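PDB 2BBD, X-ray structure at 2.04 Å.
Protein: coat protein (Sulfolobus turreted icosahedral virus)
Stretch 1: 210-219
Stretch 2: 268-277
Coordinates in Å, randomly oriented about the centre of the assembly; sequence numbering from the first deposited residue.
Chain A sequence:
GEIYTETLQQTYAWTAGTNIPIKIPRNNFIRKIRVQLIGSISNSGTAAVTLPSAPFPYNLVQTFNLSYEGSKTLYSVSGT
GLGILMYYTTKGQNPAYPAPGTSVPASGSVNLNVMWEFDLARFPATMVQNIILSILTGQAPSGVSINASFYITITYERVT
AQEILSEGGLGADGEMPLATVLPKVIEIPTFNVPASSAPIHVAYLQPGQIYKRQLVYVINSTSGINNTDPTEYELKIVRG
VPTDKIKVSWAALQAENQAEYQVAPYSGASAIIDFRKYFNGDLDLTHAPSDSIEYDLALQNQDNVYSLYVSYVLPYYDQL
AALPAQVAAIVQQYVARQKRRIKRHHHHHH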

# COMPACT_ATOMS: atom_id res chain seq x y z
N ILE A 210 -14.24 2.28 -5.10
CA ILE A 210 -13.93 3.59 -5.65
C ILE A 210 -12.40 3.70 -5.64
O ILE A 210 -11.78 3.62 -4.58
CB ILE A 210 -14.57 4.69 -4.78
CG1 ILE A 210 -16.09 4.50 -4.76
CG2 ILE A 210 -14.22 6.07 -5.32
CD1 ILE A 210 -16.81 5.30 -3.70
N TYR A 211 -11.81 3.87 -6.83
CA TYR A 211 -10.36 3.97 -6.99
C TYR A 211 -9.82 5.38 -6.83
O TYR A 211 -10.23 6.30 -7.54
CB TYR A 211 -9.95 3.43 -8.37
CG TYR A 211 -10.15 1.94 -8.51
CD1 TYR A 211 -9.08 1.05 -8.41
CD2 TYR A 211 -11.43 1.41 -8.71
CE1 TYR A 211 -9.27 -0.33 -8.51
CE2 TYR A 211 -11.63 0.03 -8.82
CZ TYR A 211 -10.55 -0.82 -8.71
OH TYR A 211 -10.75 -2.18 -8.78
N LYS A 212 -8.90 5.55 -5.90
CA LYS A 212 -8.32 6.86 -5.67
C LYS A 212 -6.99 6.95 -6.42
O LYS A 212 -6.79 7.85 -7.23
CB LYS A 212 -8.12 7.10 -4.17
CG LYS A 212 -7.49 8.44 -3.84
CD LYS A 212 -7.37 8.64 -2.34
CE LYS A 212 -6.64 9.94 -2.02
NZ LYS A 212 -6.32 10.07 -0.57
N ARG A 213 -6.09 6.02 -6.15
CA ARG A 213 -4.81 6.03 -6.85
C ARG A 213 -4.24 4.63 -7.01
O ARG A 213 -4.54 3.73 -6.23
CB ARG A 213 -3.81 6.94 -6.14
CG ARG A 213 -3.40 6.47 -4.76
CD ARG A 213 -2.57 7.53 -4.09
NE ARG A 213 -3.27 8.81 -4.08
CZ ARG A 213 -3.09 9.76 -3.17
NH1 ARG A 213 -2.23 9.58 -2.18
NH2 ARG A 213 -3.79 10.89 -3.24
N GLN A 214 -3.42 4.47 -8.04
CA GLN A 214 -2.81 3.19 -8.33
C GLN A 214 -1.30 3.29 -8.39
O GLN A 214 -0.75 4.10 -9.14
CB GLN A 214 -3.33 2.66 -9.66
CG GLN A 214 -2.82 1.29 -10.04
CD GLN A 214 -3.10 0.96 -11.49
OE1 GLN A 214 -2.96 -0.19 -11.92
NE2 GLN A 214 -3.48 1.98 -12.26
N LEU A 215 -0.64 2.46 -7.59
CA LEU A 215 0.81 2.42 -7.58
C LEU A 215 1.21 1.23 -8.43
O LEU A 215 0.76 0.11 -8.19
CB LEU A 215 1.37 2.23 -6.16
CG LEU A 215 2.84 1.76 -6.15
CD1 LEU A 215 3.73 2.80 -6.85
CD2 LEU A 215 3.31 1.53 -4.71
N VAL A 216 2.03 1.48 -9.43
CA VAL A 216 2.48 0.41 -10.30
C VAL A 216 3.99 0.34 -10.32
O VAL A 216 4.65 1.36 -10.49
CB VAL A 216 2.01 0.61 -11.76
CG1 VAL A 216 2.50 -0.56 -12.62
CG2 VAL A 216 0.49 0.75 -11.81
N TYR A 217 4.53 -0.86 -10.13
CA TYR A 217 5.96 -1.04 -10.21
C TYR A 217 6.22 -2.34 -10.93
O TYR A 217 5.42 -3.26 -10.88
CB TYR A 217 6.65 -1.01 -8.84
CG TYR A 217 6.18 -2.02 -7.83
CD1 TYR A 217 5.02 -1.81 -7.09
CD2 TYR A 217 6.92 -3.17 -7.58
CE1 TYR A 217 4.62 -2.71 -6.11
CE2 TYR A 217 6.53 -4.09 -6.60
CZ TYR A 217 5.37 -3.85 -5.86
OH TYR A 217 4.98 -4.73 -4.88
N VAL A 218 7.35 -2.39 -11.63
CA VAL A 218 7.71 -3.54 -12.43
C VAL A 218 9.04 -4.17 -12.04
O VAL A 218 10.01 -3.47 -11.75
CB VAL A 218 7.73 -3.12 -13.92
CG1 VAL A 218 7.97 -4.31 -14.80
CG2 VAL A 218 6.40 -2.47 -14.28
N ILE A 219 9.09 -5.49 -12.03
CA ILE A 219 10.30 -6.20 -11.65
C ILE A 219 10.95 -6.92 -12.83
O ILE A 219 10.32 -7.71 -13.53
CB ILE A 219 10.01 -7.27 -10.56
CG1 ILE A 219 9.40 -6.61 -9.32
CG2 ILE A 219 11.30 -7.99 -10.20
CD1 ILE A 219 10.27 -5.56 -8.65
N GLY A 268 13.19 3.80 -11.64
CA GLY A 268 12.70 4.03 -12.98
C GLY A 268 11.54 3.11 -13.32
O GLY A 268 10.96 3.24 -14.39
N ALA A 269 11.18 2.20 -12.43
CA ALA A 269 10.09 1.27 -12.73
C ALA A 269 8.86 1.40 -11.86
O ALA A 269 8.03 0.48 -11.81
CB ALA A 269 10.61 -0.17 -12.68
N SER A 270 8.71 2.54 -11.19
CA SER A 270 7.57 2.76 -10.32
C SER A 270 6.87 4.08 -10.63
O SER A 270 7.53 5.08 -10.90
CB SER A 270 8.02 2.79 -8.85
OG SER A 270 8.84 3.93 -8.60
N ALA A 271 5.54 4.07 -10.57
CA ALA A 271 4.76 5.28 -10.82
C ALA A 271 3.36 5.19 -10.19
O ALA A 271 2.82 4.11 -9.99
CB ALA A 271 4.65 5.55 -12.33
N ILE A 272 2.80 6.35 -9.87
CA ILE A 272 1.47 6.42 -9.30
C ILE A 272 0.49 7.13 -10.21
O ILE A 272 0.80 8.18 -10.79
CB ILE A 272 1.48 7.15 -7.95
CG1 ILE A 272 2.23 6.31 -6.90
CG2 ILE A 272 0.05 7.43 -7.52
CD1 ILE A 272 2.45 7.01 -5.57
N ILE A 273 -0.70 6.55 -10.35
CA ILE A 273 -1.76 7.14 -11.16
C ILE A 273 -2.84 7.69 -10.25
O ILE A 273 -3.60 6.92 -9.66
CB ILE A 273 -2.45 6.10 -12.09
CG1 ILE A 273 -1.48 5.59 -13.14
CG2 ILE A 273 -3.68 6.73 -12.73
CD1 ILE A 273 -0.55 4.52 -12.63
N ASP A 274 -2.90 9.01 -10.12
CA ASP A 274 -3.95 9.62 -9.32
C ASP A 274 -5.13 9.82 -10.26
O ASP A 274 -5.13 10.74 -11.08
CB ASP A 274 -3.49 10.96 -8.74
CG ASP A 274 -2.45 10.79 -7.65
OD1 ASP A 274 -1.24 10.78 -7.97
OD2 ASP A 274 -2.83 10.65 -6.48
N PHE A 275 -6.11 8.94 -10.14
CA PHE A 275 -7.29 8.97 -11.00
C PHE A 275 -8.03 10.30 -11.11
O PHE A 275 -8.46 10.66 -12.20
CB PHE A 275 -8.24 7.85 -10.58
CG PHE A 275 -7.65 6.47 -10.73
CD1 PHE A 275 -7.38 5.95 -12.00
CD2 PHE A 275 -7.32 5.70 -9.61
CE1 PHE A 275 -6.79 4.68 -12.15
CE2 PHE A 275 -6.74 4.44 -9.75
CZ PHE A 275 -6.47 3.93 -11.02
N ARG A 276 -8.15 11.04 -10.01
CA ARG A 276 -8.86 12.32 -10.06
C ARG A 276 -8.21 13.28 -11.05
O ARG A 276 -8.83 14.26 -11.46
CB ARG A 276 -8.92 12.97 -8.68
CG ARG A 276 -7.56 13.38 -8.14
CD ARG A 276 -7.70 14.28 -6.93
NE ARG A 276 -6.40 14.55 -6.31
CZ ARG A 276 -5.34 15.01 -6.96
NH1 ARG A 276 -5.39 15.26 -8.27
NH2 ARG A 276 -4.20 15.22 -6.31
N LYS A 277 -6.97 13.01 -11.41
CA LYS A 277 -6.26 13.86 -12.36
C LYS A 277 -6.68 13.55 -13.79
O LYS A 277 -6.29 14.25 -14.73
CB LYS A 277 -4.74 13.67 -12.24
CG LYS A 277 -4.11 14.23 -10.98
CD LYS A 277 -2.61 13.99 -11.00
CE LYS A 277 -1.93 14.46 -9.73
NZ LYS A 277 -1.98 15.93 -9.53
O HOH W 1 -7.97 10.11 -7.48

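Residues 210-219 form a strand that runs antiparallel to strand 270-274, with 165° between their directions. The contact buries 691 Å² in all. Phe 275 gives up the largest share, followed by Gln 214 and Arg 213.

Phe 275 lies just past the end of its strand, in a 3-10 segment, and its CA-to-CB bond points toward the other stretch. The ring reaches several residues there. Its CE2 lies 3.6 Å from Tyr 211 CB, and its CZ lies 3.6 Å from Gln 214 CB. The backbone atom Arg 213 N approaches the ring edge, 3.7 Å from Phe 275 CD2. The main chain of Phe 275 is also held: its N donates a hydrogen bond to Lys 212 O at 3.2 Å. The angle of 138° is well short of linear. One water extends this link, donating to Lys 212 O (2.6 Å) and accepting from Arg 276 N (2.7 Å).

Gln 214 pairs with Ile 273 through two backbone hydrogen bonds. Gln 214 N donates to Ile 273 O at 2.9 Å, and Ile 273 N donates to Gln 214 O at 2.7 Å. Their side chains share a sheet face with those of Val 216 and Ala 271, the next hydrogen-bonded pair. On this face Val 216 CG2 meets Ile 273 CD1 at 4.0 Å. The amide end of Gln 214 is hydrogen-bonded elsewhere in the structure.

Arg 213 faces Asp 274 in a non-hydrogen-bonded pair, with CA atoms 4.4 Å apart. Both side chains project from the opposite sheet face, so their charges can meet. Arg 213 NE forms a salt bridge with Asp 274 OD2 at 3.1 Å. Leu 215 and Ile 272 follow on that face, with Leu 215 CD1 3.8 Å from Ile 272 CG1.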